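Local coordinates for protein polyketide biosynthesis 3-hydroxy-3-methylglutaryl-ACP synthase PksG (Bacillus subtilis, PDB 4YXT) that catalyses the aldol condensation of acetyl-ACP with a beta-ketothioester polyketide intermediate during biosynthesis of the antibiotic bacillaene, at residues Ser143-Arg147 against Ala168-Ala172. The protein carries 1 engineered substitution. Residues are numbered along the deposited sequence; the frame is centred on the assembly and turned at random.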
# COMPACT_ATOMS: atom_id res chain seq x y z
N SER A 143 -1.06 2.65 11.74
CA SER A 143 -2.18 3.31 12.45
C SER A 143 -3.50 2.58 12.13
O SER A 143 -3.94 2.52 10.98
CB SER A 143 -2.26 4.78 11.97
OG SER A 143 -3.01 5.66 12.83
N ASP A 144 -4.14 2.00 13.14
CA ASP A 144 -5.42 1.31 12.99
C ASP A 144 -6.32 1.57 14.20
O ASP A 144 -5.84 1.71 15.33
CB ASP A 144 -5.27 -0.21 12.84
CG ASP A 144 -5.03 -0.65 11.38
OD1 ASP A 144 -5.78 -0.21 10.47
OD2 ASP A 144 -4.05 -1.43 11.17
N ILE A 145 -7.63 1.62 13.89
CA ILE A 145 -8.71 1.87 14.82
C ILE A 145 -9.75 0.77 14.59
O ILE A 145 -10.24 0.62 13.48
CB ILE A 145 -9.42 3.19 14.52
CG1 ILE A 145 -8.60 4.42 14.97
CG2 ILE A 145 -10.74 3.26 15.30
CD1 ILE A 145 -7.24 4.60 14.37
N SER A 146 -10.08 0.00 15.63
CA SER A 146 -11.23 -0.90 15.57
C SER A 146 -12.56 -0.16 15.42
O SER A 146 -12.69 0.98 15.84
CB SER A 146 -11.30 -1.75 16.81
OG SER A 146 -10.10 -2.44 16.94
N ARG A 147 -13.57 -0.87 14.93
CA ARG A 147 -14.85 -0.28 14.52
C ARG A 147 -16.08 -0.89 15.22
O ARG A 147 -16.27 -2.12 15.28
CB ARG A 147 -14.98 -0.39 12.99
CG ARG A 147 -15.11 -1.79 12.38
CD ARG A 147 -14.02 -2.76 12.76
NE ARG A 147 -14.27 -3.37 14.08
CZ ARG A 147 -13.41 -4.16 14.73
NH1 ARG A 147 -12.24 -4.46 14.18
NH2 ARG A 147 -13.73 -4.65 15.93
N ALA A 168 -10.40 -5.32 21.13
CA ALA A 168 -10.59 -4.58 19.91
C ALA A 168 -10.07 -3.16 20.11
O ALA A 168 -10.84 -2.28 20.46
CB ALA A 168 -12.07 -4.56 19.55
N GLY A 169 -8.79 -2.93 19.85
CA GLY A 169 -8.19 -1.64 20.15
C GLY A 169 -8.01 -0.57 19.08
O GLY A 169 -8.59 -0.62 17.99
N ALA A 170 -7.23 0.43 19.46
CA ALA A 170 -6.89 1.57 18.62
C ALA A 170 -5.48 2.01 19.00
O ALA A 170 -5.15 2.13 20.17
CB ALA A 170 -7.83 2.72 18.86
N GLY A 171 -4.64 2.29 18.03
CA GLY A 171 -3.25 2.54 18.34
C GLY A 171 -2.51 2.89 17.08
O GLY A 171 -3.07 2.74 15.99
N ALA A 172 -1.27 3.36 17.25
CA ALA A 172 -0.37 3.60 16.15
C ALA A 172 1.01 3.50 16.67
O ALA A 172 1.26 3.79 17.85
CB ALA A 172 -0.60 4.96 15.47
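The carbonyl oxygen of G169 accepts two hydrogen bonds from one residue, S146. S146 N lies 2.9 Å from G169 O, nearly in line with the C=O bond, whereas S146 OG, 2.6 Å from the same G169 O, arrives in the carbonyl plane on a lone pair (C=O...OG angle 131°). The hydroxyl part of this grip follows from chi1 of S146 (-57°), which sets OG beside its own backbone N, so that both donors face one oxygen. Further along, D144 and G171 form an antiparallel hydrogen-bonded pair: D144 N to G171 O is 3.1 Å and G171 N to D144 O 3.0 Å. The axes of strands 143-145 and 170-172 run at 175°, confirming antiparallel strands. The non-hydrogen-bonded pairs S143-A172 and I145-A170 put their side chains on one face, where P51 and F54 of helix 51-64, with A45, pack against them. There A172 CB lies 3.6 Å from S143 OG, which is hydrogen-bonded to P51 O, and I145 CG1 meets A170 CB at 4.3 Å. From the other face D144 turns its carboxylate away from G171, OD1 accepting from A82 N and OD2 from G299 N. A82 is an engineered replacement at the position of the proton donor/acceptor, assigned by similarity; the pairing thus joins two neighbouring inner strands of the thiolase-like fold beside the probable active site.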